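PDB 5MZ5: ALDH21) from Physcomitrella patens subsp. patens, which oxidises succinic semialdehyde to succinate as an NADP(+)-dependent member of the aldehyde dehydrogenase family. Local coordinates for residues S319-Y327 and E434-Q443; E377-T387 and T399-A410. All coordinates share one frame; numbering follows the deposited sequence.

Interaction 1: S319-Y327 and E434-Q443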
ATOM      1  N   SER A 319      -5.201  24.158  23.993  1.00 32.99           N
ATOM      2  CA  SER A 319      -4.945  23.178  22.958  1.00 32.24           C
ATOM      3  C   SER A 319      -4.718  21.839  23.622  1.00 38.24           C
ATOM      4  O   SER A 319      -4.097  21.765  24.681  1.00 37.31           O
ATOM      5  CB  SER A 319      -3.711  23.579  22.150  1.00 33.40           C
ATOM      6  OG  SER A 319      -3.289  22.542  21.284  1.00 39.28           O
ATOM      7  N   CYS A 320      -5.218  20.782  22.987  1.00 37.32           N
ATOM      8  CA  CYS A 320      -5.095  19.407  23.455  1.00 38.15           C
ATOM      9  C   CYS A 320      -3.647  18.909  23.358  1.00 37.27           C
ATOM     10  O   CYS A 320      -3.315  17.930  24.012  1.00 35.81           O
ATOM     11  CB  CYS A 320      -6.068  18.497  22.704  1.00 40.26           C
ATOM     12  SG  CYS A 320      -7.817  18.971  22.874  1.00 45.50           S
ATOM     13  N   ILE A 321      -2.773  19.625  22.582  1.00 31.98           N
ATOM     14  CA  ILE A 321      -1.342  19.306  22.441  1.00 30.39           C
ATOM     15  C   ILE A 321      -0.439  20.439  22.994  1.00 32.28           C
ATOM     16  O   ILE A 321       0.749  20.487  22.684  1.00 31.60           O
ATOM     17  CB  ILE A 321      -0.926  18.849  21.016  1.00 31.80           C
ATOM     18  CG1 ILE A 321      -1.285  19.911  19.929  1.00 31.50           C
ATOM     19  CG2 ILE A 321      -1.509  17.463  20.727  1.00 30.18           C
ATOM     20  CD1 ILE A 321      -0.870  19.544  18.435  1.00 28.33           C
ATOM     21  N   HIS A 322      -0.998  21.313  23.854  1.00 27.81           N
ATOM     22  CA  HIS A 322      -0.251  22.358  24.553  1.00 26.69           C
ATOM     23  C   HIS A 322       0.898  21.695  25.342  1.00 26.86           C
ATOM     24  O   HIS A 322       0.693  20.632  25.921  1.00 23.92           O
ATOM     25  CB  HIS A 322      -1.209  23.096  25.509  1.00 27.74           C
ATOM     26  CG  HIS A 322      -0.543  23.783  26.673  1.00 31.24           C
ATOM     27  ND1 HIS A 322      -0.942  23.541  27.974  1.00 32.48           N
ATOM     28  CD2 HIS A 322       0.435  24.721  26.683  1.00 32.58           C
ATOM     29  CE1 HIS A 322      -0.159  24.288  28.732  1.00 32.09           C
ATOM     30  NE2 HIS A 322       0.685  25.015  27.998  1.00 32.58           N
ATOM     31  N   MET A 323       2.116  22.272  25.309  1.00 23.88           N
ATOM     32  CA  MET A 323       3.243  21.707  26.071  1.00 22.41           C
ATOM     33  C   MET A 323       3.079  22.129  27.539  1.00 27.74           C
ATOM     34  O   MET A 323       3.371  23.270  27.915  1.00 27.85           O
ATOM     35  CB  MET A 323       4.594  22.132  25.486  1.00 24.38           C
ATOM     36  CG  MET A 323       5.811  21.561  26.213  1.00 27.66           C
ATOM     37  SD  MET A 323       7.308  22.477  25.740  1.00 31.54           S
ATOM     38  CE  MET A 323       7.092  23.970  26.741  1.00 28.55           C
ATOM     39  N   GLN A 324       2.554  21.208  28.352  1.00 25.94           N
ATOM     40  CA  GLN A 324       2.280  21.464  29.766  1.00 25.80           C
ATOM     41  C   GLN A 324       3.491  21.189  30.658  1.00 28.86           C
ATOM     42  O   GLN A 324       3.647  21.853  31.675  1.00 26.39           O
ATOM     43  CB  GLN A 324       1.069  20.641  30.224  1.00 25.99           C
ATOM     44  CG  GLN A 324       0.496  21.097  31.567  1.00 28.85           C
ATOM     45  CD  GLN A 324      -0.761  20.339  31.911  1.00 42.74           C
ATOM     46  OE1 GLN A 324      -1.685  20.210  31.098  1.00 36.86           O
ATOM     47  NE2 GLN A 324      -0.818  19.798  33.117  1.00 28.75           N
ATOM     48  N   ARG A 325       4.326  20.198  30.283  1.00 27.04           N
ATOM     49  CA  ARG A 325       5.481  19.773  31.083  1.00 27.76           C
ATOM     50  C   ARG A 325       6.774  19.833  30.278  1.00 32.65           C
ATOM     51  O   ARG A 325       6.837  19.341  29.145  1.00 30.92           O
ATOM     52  CB  ARG A 325       5.265  18.359  31.661  1.00 26.79           C
ATOM     53  CG  ARG A 325       3.998  18.207  32.520  1.00 27.98           C
ATOM     54  CD  ARG A 325       3.792  16.771  32.947  1.00 29.24           C
ATOM     55  NE  ARG A 325       3.357  15.894  31.852  1.00 27.87           N
ATOM     56  CZ  ARG A 325       3.833  14.672  31.636  1.00 37.74           C
ATOM     57  NH1 ARG A 325       3.332  13.923  30.664  1.00 27.02           N
ATOM     58  NH2 ARG A 325       4.805  14.182  32.402  1.00 24.55           N
ATOM     59  N   LEU A 326       7.795  20.472  30.870  1.00 29.32           N
ATOM     60  CA  LEU A 326       9.086  20.657  30.236  1.00 29.50           C
ATOM     61  C   LEU A 326      10.185  20.036  31.098  1.00 34.36           C
ATOM     62  O   LEU A 326      10.382  20.461  32.235  1.00 36.17           O
ATOM     63  CB  LEU A 326       9.328  22.159  29.976  1.00 29.06           C
ATOM     64  CG  LEU A 326      10.631  22.600  29.306  1.00 32.49           C
ATOM     65  CD1 LEU A 326      10.962  21.762  28.038  1.00 31.33           C
ATOM     66  CD2 LEU A 326      10.593  24.097  29.004  1.00 32.34           C
ATOM     67  N   TYR A 327      10.883  19.029  30.539  1.00 28.39           N
ATOM     68  CA  TYR A 327      11.973  18.273  31.169  1.00 27.48           C
ATOM     69  C   TYR A 327      13.276  18.650  30.490  1.00 31.27           C
ATOM     70  O   TYR A 327      13.443  18.425  29.290  1.00 29.49           O
ATOM     71  CB  TYR A 327      11.699  16.748  31.089  1.00 27.26           C
ATOM     72  CG  TYR A 327      10.420  16.375  31.809  1.00 26.89           C
ATOM     73  CD1 TYR A 327      10.413  16.136  33.184  1.00 28.99           C
ATOM     74  CD2 TYR A 327       9.205  16.319  31.127  1.00 25.73           C
ATOM     75  CE1 TYR A 327       9.228  15.852  33.864  1.00 30.00           C
ATOM     76  CE2 TYR A 327       8.015  16.048  31.795  1.00 26.63           C
ATOM     77  CZ  TYR A 327       8.030  15.815  33.164  1.00 37.96           C
ATOM     78  OH  TYR A 327       6.853  15.558  33.816  1.00 36.98           O
ATOM     79  N   GLU A 434       9.156   9.546  32.988  1.00 26.46           N
ATOM     80  CA  GLU A 434       8.393  10.635  33.576  1.00 26.90           C
ATOM     81  C   GLU A 434       7.422  11.279  32.574  1.00 31.41           C
ATOM     82  O   GLU A 434       6.332  11.702  32.968  1.00 29.89           O
ATOM     83  CB  GLU A 434       9.307  11.672  34.259  1.00 28.72           C
ATOM     84  CG  GLU A 434       8.580  12.576  35.240  1.00 34.45           C
ATOM     85  CD  GLU A 434       7.690  11.937  36.293  1.00 47.81           C
ATOM     86  OE1 GLU A 434       7.885  10.744  36.627  1.00 50.53           O
ATOM     87  OE2 GLU A 434       6.808  12.654  36.813  1.00 37.44           O
ATOM     88  N   CYS A 435       7.810  11.335  31.278  1.00 29.37           N
ATOM     89  CA  CYS A 435       6.941  11.817  30.192  1.00 28.52           C
ATOM     90  C   CYS A 435       5.682  10.959  30.134  1.00 28.56           C
ATOM     91  O   CYS A 435       4.587  11.489  29.949  1.00 28.15           O
ATOM     92  CB  CYS A 435       7.681  11.786  28.856  1.00 28.61           C
ATOM     93  SG  CYS A 435       8.819  13.163  28.629  1.00 33.34           S
ATOM     94  N   ASN A 436       5.857   9.636  30.323  1.00 24.00           N
ATOM     95  CA  ASN A 436       4.817   8.615  30.322  1.00 24.46           C
ATOM     96  C   ASN A 436       4.018   8.567  31.603  1.00 28.86           C
ATOM     97  O   ASN A 436       2.978   7.911  31.617  1.00 27.41           O
ATOM     98  CB  ASN A 436       5.422   7.221  30.029  1.00 21.80           C
ATOM     99  CG  ASN A 436       5.947   7.083  28.629  1.00 33.34           C
ATOM    100  OD1 ASN A 436       5.548   7.808  27.704  1.00 30.97           O
ATOM    101  ND2 ASN A 436       6.816   6.113  28.435  1.00 22.75           N
ATOM    102  N   ASN A 437       4.503   9.241  32.681  1.00 27.64           N
ATOM    103  CA  ASN A 437       3.865   9.272  34.003  1.00 27.41           C
ATOM    104  C   ASN A 437       2.665  10.237  34.007  1.00 31.73           C
ATOM    105  O   ASN A 437       2.683  11.310  34.638  1.00 32.00           O
ATOM    106  CB  ASN A 437       4.900   9.574  35.118  1.00 26.27           C
ATOM    107  CG  ASN A 437       4.371   9.354  36.512  1.00 39.57           C
ATOM    108  OD1 ASN A 437       3.306   8.770  36.705  1.00 31.48           O
ATOM    109  ND2 ASN A 437       5.100   9.824  37.521  1.00 31.88           N
ATOM    110  N   THR A 438       1.621   9.832  33.269  1.00 26.53           N
ATOM    111  CA  THR A 438       0.391  10.586  33.040  1.00 26.63           C
ATOM    112  C   THR A 438      -0.705   9.627  32.579  1.00 30.74           C
ATOM    113  O   THR A 438      -0.398   8.553  32.062  1.00 28.25           O
ATOM    114  CB  THR A 438       0.647  11.721  31.989  1.00 29.97           C
ATOM    115  OG1 THR A 438      -0.562  12.443  31.762  1.00 26.97           O
ATOM    116  CG2 THR A 438       1.181  11.193  30.644  1.00 26.40           C
ATOM    117  N   HIS A 439      -1.968  10.030  32.733  1.00 30.17           N
ATOM    118  CA  HIS A 439      -3.123   9.252  32.296  1.00 31.54           C
ATOM    119  C   HIS A 439      -3.568   9.671  30.888  1.00 32.55           C
ATOM    120  O   HIS A 439      -4.476   9.072  30.313  1.00 31.74           O
ATOM    121  CB  HIS A 439      -4.261   9.259  33.332  1.00 34.80           C
ATOM    122  CG  HIS A 439      -4.813  10.612  33.693  1.00 40.70           C
ATOM    123  ND1 HIS A 439      -5.972  11.114  33.088  1.00 43.42           N
ATOM    124  CD2 HIS A 439      -4.424  11.473  34.663  1.00 44.49           C
ATOM    125  CE1 HIS A 439      -6.234  12.261  33.699  1.00 43.55           C
ATOM    126  NE2 HIS A 439      -5.324  12.529  34.645  1.00 44.60           N
ATOM    127  N   TYR A 440      -2.857  10.643  30.297  1.00 27.87           N
ATOM    128  CA  TYR A 440      -3.069  11.099  28.917  1.00 26.09           C
ATOM    129  C   TYR A 440      -1.985  10.460  28.027  1.00 28.59           C
ATOM    130  O   TYR A 440      -1.061   9.830  28.543  1.00 26.91           O
ATOM    131  CB  TYR A 440      -3.008  12.628  28.847  1.00 28.05           C
ATOM    132  CG  TYR A 440      -4.000  13.345  29.742  1.00 31.24           C
ATOM    133  CD1 TYR A 440      -5.303  13.597  29.315  1.00 32.95           C
ATOM    134  CD2 TYR A 440      -3.630  13.791  31.008  1.00 33.19           C
ATOM    135  CE1 TYR A 440      -6.212  14.284  30.129  1.00 32.29           C
ATOM    136  CE2 TYR A 440      -4.520  14.494  31.820  1.00 34.53           C
ATOM    137  CZ  TYR A 440      -5.814  14.735  31.379  1.00 41.93           C
ATOM    138  OH  TYR A 440      -6.694  15.410  32.201  1.00 41.74           O
ATOM    139  N   GLY A 441      -2.109  10.602  26.707  1.00 26.39           N
ATOM    140  CA  GLY A 441      -1.137  10.046  25.769  1.00 26.37           C
ATOM    141  C   GLY A 441      -1.332  10.524  24.352  1.00 30.44           C
ATOM    142  O   GLY A 441      -1.405   9.717  23.431  1.00 29.62           O
ATOM    143  N   LEU A 442      -1.408  11.841  24.169  1.00 27.68           N
ATOM    144  CA  LEU A 442      -1.656  12.439  22.866  1.00 26.91           C
ATOM    145  C   LEU A 442      -0.369  12.642  22.078  1.00 29.37           C
ATOM    146  O   LEU A 442      -0.131  11.924  21.101  1.00 29.38           O
ATOM    147  CB  LEU A 442      -2.488  13.731  23.061  1.00 27.42           C
ATOM    148  CG  LEU A 442      -3.202  14.419  21.887  1.00 33.22           C
ATOM    149  CD1 LEU A 442      -3.641  13.478  20.822  1.00 33.01           C
ATOM    150  CD2 LEU A 442      -4.400  15.189  22.376  1.00 33.72           C
ATOM    151  N   GLN A 443       0.473  13.585  22.508  1.00 26.34           N
ATOM    152  CA  GLN A 443       1.745  13.886  21.857  1.00 25.49           C
ATOM    153  C   GLN A 443       2.827  14.200  22.869  1.00 27.92           C
ATOM    154  O   GLN A 443       2.536  14.553  24.006  1.00 26.88           O
ATOM    155  CB  GLN A 443       1.617  15.013  20.805  1.00 25.80           C
ATOM    156  CG  GLN A 443       0.814  14.596  19.581  1.00 31.41           C
ATOM    157  CD  GLN A 443       0.949  15.430  18.334  1.00 39.95           C
ATOM    158  OE1 GLN A 443       0.460  15.042  17.281  1.00 41.53           O
ATOM    159  NE2 GLN A 443       1.597  16.586  18.400  1.00 27.62           N
TER
HETATM  160  O   HOH W   1       7.187  15.256  36.705  1.00 33.00           O
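The loop carrying Cys320, a residue of both the succinate and the NADP(+) sites, packs through Cys320 and Ile321 against Leu442 and Gln443, while the strand that follows it grips the backbone carbonyls of Glu434 and Cys435, on helix 428-435, through Arg325. At the loop, Leu442 CD2 lies 3.7 Å from Cys320 CB, and Leu442 CG meets the CG2 branch of Ile321, the side chains crossing at about a right angle. With Ile321 CG1 between its own N and carbonyl carbon (chi1 57°), that CG2 branch stands beside N, while CD1 ends 3.9 Å from Gln443 NE2, which is hydrogen-bonded to the carbonyls of Pro472 and Leu474. Ser319 OG accepts from Ile321 N at 3.2 Å, an ST turn inside the type I turn 319-322 that leads into strand 323-329. In the Rossmann-like catalytic domain of aldehyde dehydrogenases, this strand runs parallel to strands 290-294 and 419-425. From it Arg325, its chain bent at chi3 (-72°), reaches across to the two carbonyls. NH1 gives a nearly straight bond to Cys435 O (2.8 Å, 168°) and NH2 a more bent one to Glu434 O (3.0 Å), both acceptors lying close to the guanidinium plane. NH2 also donates to Tyr327 OH at 2.8 Å, tilted from that plane; these three bonds help fix the group's rotation. The Tyr327 ring takes Glu434 CG obliquely at CE1 and Cys435 SG, 4.9 Å from its centroid, also obliquely. A water links Tyr327 OH to Glu434 OE2, which is salt-bridged to Arg411.

Interaction 2: E377-T387 and T399-A410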
ATOM      1  N   GLU A 377      -2.674  26.393  43.985  1.00 36.41           N
ATOM      2  CA  GLU A 377      -2.566  25.067  44.587  1.00 36.91           C
ATOM      3  C   GLU A 377      -1.171  24.456  44.338  1.00 42.52           C
ATOM      4  O   GLU A 377      -0.597  23.882  45.262  1.00 42.96           O
ATOM      5  CB  GLU A 377      -3.677  24.153  44.060  1.00 38.03           C
ATOM      6  CG  GLU A 377      -3.724  22.770  44.694  1.00 55.75           C
ATOM      7  CD  GLU A 377      -4.134  21.636  43.772  1.00 88.84           C
ATOM      8  OE1 GLU A 377      -4.797  21.905  42.744  1.00 96.08           O
ATOM      9  OE2 GLU A 377      -3.811  20.469  44.091  1.00 86.90           O
ATOM     10  N   ALA A 378      -0.623  24.612  43.106  1.00 39.15           N
ATOM     11  CA  ALA A 378       0.700  24.111  42.719  1.00 37.88           C
ATOM     12  C   ALA A 378       1.796  24.742  43.581  1.00 44.64           C
ATOM     13  O   ALA A 378       2.676  24.018  44.056  1.00 43.32           O
ATOM     14  CB  ALA A 378       0.960  24.376  41.241  1.00 36.88           C
ATOM     15  N   VAL A 379       1.710  26.077  43.820  1.00 43.81           N
ATOM     16  CA  VAL A 379       2.666  26.811  44.640  1.00 45.46           C
ATOM     17  C   VAL A 379       2.505  26.427  46.138  1.00 48.23           C
ATOM     18  O   VAL A 379       3.514  26.282  46.832  1.00 48.16           O
ATOM     19  CB  VAL A 379       2.704  28.355  44.388  1.00 51.28           C
ATOM     20  CG1 VAL A 379       2.819  28.706  42.898  1.00 49.75           C
ATOM     21  CG2 VAL A 379       1.560  29.101  45.054  1.00 52.26           C
ATOM     22  N   ALA A 380       1.249  26.194  46.601  1.00 43.62           N
ATOM     23  CA  ALA A 380       0.934  25.787  47.990  1.00 43.65           C
ATOM     24  C   ALA A 380       1.516  24.396  48.314  1.00 47.01           C
ATOM     25  O   ALA A 380       1.952  24.149  49.434  1.00 46.63           O
ATOM     26  CB  ALA A 380      -0.579  25.789  48.219  1.00 43.59           C
ATOM     27  N   LYS A 381       1.559  23.515  47.303  1.00 43.38           N
ATOM     28  CA  LYS A 381       2.080  22.157  47.396  1.00 42.61           C
ATOM     29  C   LYS A 381       3.619  22.065  47.228  1.00 48.45           C
ATOM     30  O   LYS A 381       4.166  20.955  47.253  1.00 50.10           O
ATOM     31  CB  LYS A 381       1.343  21.244  46.412  1.00 41.89           C
ATOM     32  CG  LYS A 381      -0.038  20.838  46.901  1.00 49.11           C
ATOM     33  CD  LYS A 381      -0.643  19.758  46.024  1.00 55.13           C
ATOM     34  CE  LYS A 381      -1.783  19.038  46.711  1.00 66.70           C
ATOM     35  NZ  LYS A 381      -3.012  19.872  46.782  1.00 73.77           N
ATOM     36  N   GLY A 382       4.297  23.208  47.088  1.00 43.70           N
ATOM     37  CA  GLY A 382       5.751  23.239  46.949  1.00 43.66           C
ATOM     38  C   GLY A 382       6.334  23.736  45.634  1.00 46.44           C
ATOM     39  O   GLY A 382       7.555  23.885  45.531  1.00 46.33           O
ATOM     40  N   GLY A 383       5.485  24.001  44.635  1.00 40.96           N
ATOM     41  CA  GLY A 383       5.931  24.522  43.343  1.00 39.31           C
ATOM     42  C   GLY A 383       6.495  25.932  43.438  1.00 42.47           C
ATOM     43  O   GLY A 383       5.962  26.773  44.168  1.00 41.61           O
ATOM     44  N   LYS A 384       7.577  26.204  42.706  1.00 38.91           N
ATOM     45  CA  LYS A 384       8.203  27.527  42.710  1.00 39.46           C
ATOM     46  C   LYS A 384       7.766  28.330  41.477  1.00 42.79           C
ATOM     47  O   LYS A 384       8.100  27.963  40.344  1.00 42.63           O
ATOM     48  CB  LYS A 384       9.741  27.426  42.820  1.00 41.98           C
ATOM     49  CG  LYS A 384      10.433  28.778  42.989  1.00 56.59           C
ATOM     50  CD  LYS A 384      11.933  28.672  42.737  1.00 69.24           C
ATOM     51  CE  LYS A 384      12.582  30.025  42.585  1.00 82.83           C
ATOM     52  NZ  LYS A 384      13.926  29.923  41.960  1.00 94.72           N
ATOM     53  N   LEU A 385       7.017  29.423  41.704  1.00 37.10           N
ATOM     54  CA  LEU A 385       6.543  30.293  40.638  1.00 35.87           C
ATOM     55  C   LEU A 385       7.714  31.103  40.073  1.00 41.17           C
ATOM     56  O   LEU A 385       8.359  31.857  40.810  1.00 42.24           O
ATOM     57  CB  LEU A 385       5.416  31.203  41.163  1.00 35.47           C
ATOM     58  CG  LEU A 385       4.706  32.116  40.148  1.00 38.87           C
ATOM     59  CD1 LEU A 385       3.822  31.308  39.183  1.00 37.20           C
ATOM     60  CD2 LEU A 385       3.868  33.146  40.867  1.00 40.17           C
ATOM     61  N   LEU A 386       8.014  30.906  38.775  1.00 37.17           N
ATOM     62  CA  LEU A 386       9.118  31.600  38.106  1.00 36.93           C
ATOM     63  C   LEU A 386       8.677  32.900  37.450  1.00 40.70           C
ATOM     64  O   LEU A 386       9.464  33.849  37.390  1.00 41.05           O
ATOM     65  CB  LEU A 386       9.850  30.695  37.104  1.00 35.92           C
ATOM     66  CG  LEU A 386      10.449  29.395  37.645  1.00 39.35           C
ATOM     67  CD1 LEU A 386      11.136  28.617  36.515  1.00 38.53           C
ATOM     68  CD2 LEU A 386      11.414  29.644  38.822  1.00 39.20           C
ATOM     69  N   THR A 387       7.413  32.939  36.967  1.00 36.04           N
ATOM     70  CA  THR A 387       6.794  34.109  36.323  1.00 35.49           C
ATOM     71  C   THR A 387       5.278  33.904  36.192  1.00 39.81           C
ATOM     72  O   THR A 387       4.809  32.763  36.217  1.00 39.03           O
ATOM     73  CB  THR A 387       7.475  34.393  34.964  1.00 40.74           C
ATOM     74  OG1 THR A 387       7.056  35.666  34.478  1.00 40.44           O
ATOM     75  CG2 THR A 387       7.231  33.283  33.924  1.00 35.71           C
ATOM     76  N   THR A 399       2.512  31.642  32.521  1.00 31.52           N
ATOM     77  CA  THR A 399       3.067  31.150  33.774  1.00 31.62           C
ATOM     78  C   THR A 399       4.035  29.998  33.587  1.00 35.11           C
ATOM     79  O   THR A 399       3.812  29.137  32.745  1.00 34.36           O
ATOM     80  CB  THR A 399       1.890  30.731  34.686  1.00 37.31           C
ATOM     81  OG1 THR A 399       0.931  31.785  34.759  1.00 37.69           O
ATOM     82  CG2 THR A 399       2.322  30.328  36.086  1.00 35.50           C
ATOM     83  N   VAL A 400       5.087  29.970  34.424  1.00 32.79           N
ATOM     84  CA  VAL A 400       6.090  28.901  34.526  1.00 32.64           C
ATOM     85  C   VAL A 400       6.265  28.562  36.010  1.00 35.80           C
ATOM     86  O   VAL A 400       6.544  29.439  36.814  1.00 34.33           O
ATOM     87  CB  VAL A 400       7.456  29.185  33.833  1.00 36.12           C
ATOM     88  CG1 VAL A 400       8.349  27.940  33.856  1.00 35.11           C
ATOM     89  CG2 VAL A 400       7.260  29.669  32.397  1.00 35.40           C
ATOM     90  N   ILE A 401       6.059  27.295  36.364  1.00 34.24           N
ATOM     91  CA  ILE A 401       6.194  26.807  37.737  1.00 34.24           C
ATOM     92  C   ILE A 401       7.183  25.643  37.743  1.00 38.98           C
ATOM     93  O   ILE A 401       7.060  24.713  36.949  1.00 37.53           O
ATOM     94  CB  ILE A 401       4.855  26.435  38.445  1.00 36.11           C
ATOM     95  CG1 ILE A 401       3.639  27.238  37.903  1.00 35.67           C
ATOM     96  CG2 ILE A 401       5.008  26.572  39.975  1.00 36.73           C
ATOM     97  CD1 ILE A 401       2.254  26.719  38.328  1.00 36.17           C
ATOM     98  N   GLU A 402       8.134  25.705  38.660  1.00 37.44           N
ATOM     99  CA  GLU A 402       9.198  24.736  38.839  1.00 38.59           C
ATOM    100  C   GLU A 402       8.887  23.752  39.979  1.00 45.51           C
ATOM    101  O   GLU A 402       8.356  24.149  41.011  1.00 45.72           O
ATOM    102  CB  GLU A 402      10.497  25.512  39.109  1.00 40.32           C
ATOM    103  CG  GLU A 402      11.734  24.697  39.415  1.00 47.97           C
ATOM    104  CD  GLU A 402      12.919  25.609  39.654  1.00 67.47           C
ATOM    105  OE1 GLU A 402      13.051  26.153  40.778  1.00 55.61           O
ATOM    106  OE2 GLU A 402      13.657  25.866  38.677  1.00 52.97           O
ATOM    107  N   ASP A 403       9.203  22.455  39.752  1.00 43.45           N
ATOM    108  CA  ASP A 403       9.074  21.336  40.703  1.00 43.69           C
ATOM    109  C   ASP A 403       7.680  21.199  41.357  1.00 45.58           C
ATOM    110  O   ASP A 403       7.558  21.083  42.582  1.00 46.45           O
ATOM    111  CB  ASP A 403      10.197  21.395  41.770  1.00 46.59           C
ATOM    112  CG  ASP A 403      11.599  21.328  41.180  1.00 59.51           C
ATOM    113  OD1 ASP A 403      11.768  20.690  40.100  1.00 58.74           O
ATOM    114  OD2 ASP A 403      12.527  21.921  41.783  1.00 69.45           O
ATOM    115  N   VAL A 404       6.637  21.169  40.522  1.00 39.41           N
ATOM    116  CA  VAL A 404       5.268  20.968  40.988  1.00 37.81           C
ATOM    117  C   VAL A 404       5.104  19.459  41.306  1.00 39.90           C
ATOM    118  O   VAL A 404       5.402  18.626  40.443  1.00 37.42           O
ATOM    119  CB  VAL A 404       4.225  21.486  39.965  1.00 40.18           C
ATOM    120  CG1 VAL A 404       2.807  21.068  40.349  1.00 39.50           C
ATOM    121  CG2 VAL A 404       4.315  23.000  39.820  1.00 39.80           C
ATOM    122  N   PRO A 405       4.683  19.084  42.542  1.00 37.01           N
ATOM    123  CA  PRO A 405       4.540  17.649  42.857  1.00 36.73           C
ATOM    124  C   PRO A 405       3.406  16.961  42.092  1.00 39.64           C
ATOM    125  O   PRO A 405       2.472  17.612  41.632  1.00 37.96           O
ATOM    126  CB  PRO A 405       4.333  17.632  44.382  1.00 38.78           C
ATOM    127  CG  PRO A 405       3.759  18.951  44.693  1.00 43.12           C
ATOM    128  CD  PRO A 405       4.342  19.928  43.711  1.00 38.60           C
ATOM    129  N   ILE A 406       3.515  15.639  41.956  1.00 38.41           N
ATOM    130  CA  ILE A 406       2.590  14.752  41.245  1.00 39.16           C
ATOM    131  C   ILE A 406       1.129  14.846  41.768  1.00 44.81           C
ATOM    132  O   ILE A 406       0.203  14.657  40.990  1.00 44.18           O
ATOM    133  CB  ILE A 406       3.152  13.284  41.239  1.00 42.53           C
ATOM    134  CG1 ILE A 406       2.456  12.404  40.184  1.00 43.14           C
ATOM    135  CG2 ILE A 406       3.143  12.619  42.632  1.00 42.73           C
ATOM    136  CD1 ILE A 406       3.086  12.436  38.794  1.00 51.10           C
ATOM    137  N   GLU A 407       0.936  15.141  43.065  1.00 44.01           N
ATOM    138  CA  GLU A 407      -0.396  15.235  43.670  1.00 44.42           C
ATOM    139  C   GLU A 407      -1.160  16.517  43.257  1.00 48.31           C
ATOM    140  O   GLU A 407      -2.397  16.508  43.289  1.00 48.97           O
ATOM    141  CB  GLU A 407      -0.354  15.049  45.207  1.00 46.66           C
ATOM    142  CG  GLU A 407       0.608  15.964  45.959  1.00 62.05           C
ATOM    143  CD  GLU A 407       2.050  15.504  46.114  1.00 83.82           C
ATOM    144  OE1 GLU A 407       2.760  16.106  46.952  1.00 92.07           O
ATOM    145  OE2 GLU A 407       2.478  14.561  45.405  1.00 61.54           O
ATOM    146  N   ALA A 408      -0.443  17.596  42.845  1.00 42.82           N
ATOM    147  CA  ALA A 408      -1.082  18.847  42.396  1.00 41.46           C
ATOM    148  C   ALA A 408      -1.854  18.661  41.085  1.00 43.14           C
ATOM    149  O   ALA A 408      -1.375  17.967  40.175  1.00 41.94           O
ATOM    150  CB  ALA A 408      -0.053  19.952  42.244  1.00 42.27           C
ATOM    151  N   ASN A 409      -3.061  19.275  41.002  1.00 38.01           N
ATOM    152  CA  ASN A 409      -3.942  19.224  39.825  1.00 36.69           C
ATOM    153  C   ASN A 409      -3.266  19.728  38.557  1.00 39.78           C
ATOM    154  O   ASN A 409      -3.523  19.180  37.482  1.00 39.03           O
ATOM    155  CB  ASN A 409      -5.226  20.001  40.057  1.00 33.43           C
ATOM    156  CG  ASN A 409      -6.232  19.277  40.899  1.00 50.70           C
ATOM    157  OD1 ASN A 409      -6.540  18.104  40.678  1.00 45.69           O
ATOM    158  ND2 ASN A 409      -6.801  19.977  41.865  1.00 44.36           N
ATOM    159  N   ALA A 410      -2.393  20.756  38.690  1.00 36.13           N
ATOM    160  CA  ALA A 410      -1.634  21.344  37.583  1.00 35.22           C
ATOM    161  C   ALA A 410      -0.711  20.291  36.943  1.00 38.18           C
ATOM    162  O   ALA A 410      -0.481  20.356  35.742  1.00 37.70           O
ATOM    163  CB  ALA A 410      -0.828  22.540  38.069  1.00 36.17           C
TER
HETATM  164  O   HOH W   2      -2.200  22.525  41.167  1.00 34.03           O
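Lys384 and Glu402 form an antiparallel hydrogen-bonded pair that begins a short ladder between strands 384-387 and 399-402. Lys384 N donates to Glu402 O, and Glu402 N returns a nearly straight bond to Lys384 O (2.8 Å, 177°). After the non-hydrogen-bonded pair Leu385 and Ile401, a beta bulge shifts the register: Leu386 N binds Val400 O at 2.9 Å, and Thr387 O receives only a weak bond from Val400 N. Strand 395-402 in turn pairs in parallel with strand 419-425, which joins 384-387 to the large sheet through it. Along the ladder the Lys384 and Glu402 side chains run side by side, Lys384 NZ 4.0 Å from Glu402 OE1, too far for a salt bridge, and OE2 of Glu402 is held by Lys337 and Tyr333.

Apolar contacts fill in around this ladder. Leu386 CD1 touches Val400 CG1 at 3.9 Å on the side covered by helix 333-345, and Leu385 CD1 reaches Thr399 CG2. The helix ending at Ala380 packs through Ala378 CB, which sits between both methyls of Val404, Ile401 CD1 and Ala410 CB. Its end is a Schellman motif with Gly382 at positive phi (115°), and Pro405 CG presses on Lys381 O at 3.3 Å.

Polar side chains close the other end. Glu377, its CG anti to the backbone N (chi1 -176°) and its chain bent at chi2, carries its carboxylate to Asn409, which it crosses at about a right angle; Asn409 ND2 meets OE1 of Glu377 on its syn side at 2.9 Å, well out of the carboxylate plane, and Asn409 N makes a weak bond to OE2. Lys381 NZ salt-bridges that same OE2 from the anti side at 2.9 Å. A water joins OE1, weakly, to Ala410 N. The Glu377 carboxylate, facing the first N-H groups of helix 409-412 and a lysine, is probably stabilised as an anion.

Overall arrangement
Interaction 2 is nested within the chain loop closed by interaction 1, and both reach the same sheet: strand 323-329 and strand 395-402 flank strand 419-425. Their centres are 16 Å apart and they touch directly, with Gln324 NE2 2.7 Å from Ala410 O and Ile406 CD1 3.5 Å from Asn437 ND2. Interaction 1 borders the substrate site: Ser319 and Cys320 bind succinate, which is absent from this apo chain, and the side chains of Ile321 and Gln443 lie about 4 Å from those of the succinate-site residues Tyr314 and Tyr481, respectively. Interaction 2 is more peripheral: the side chain of Asn409 stays about 10 Å from that of NADP(+)-binding Glu414.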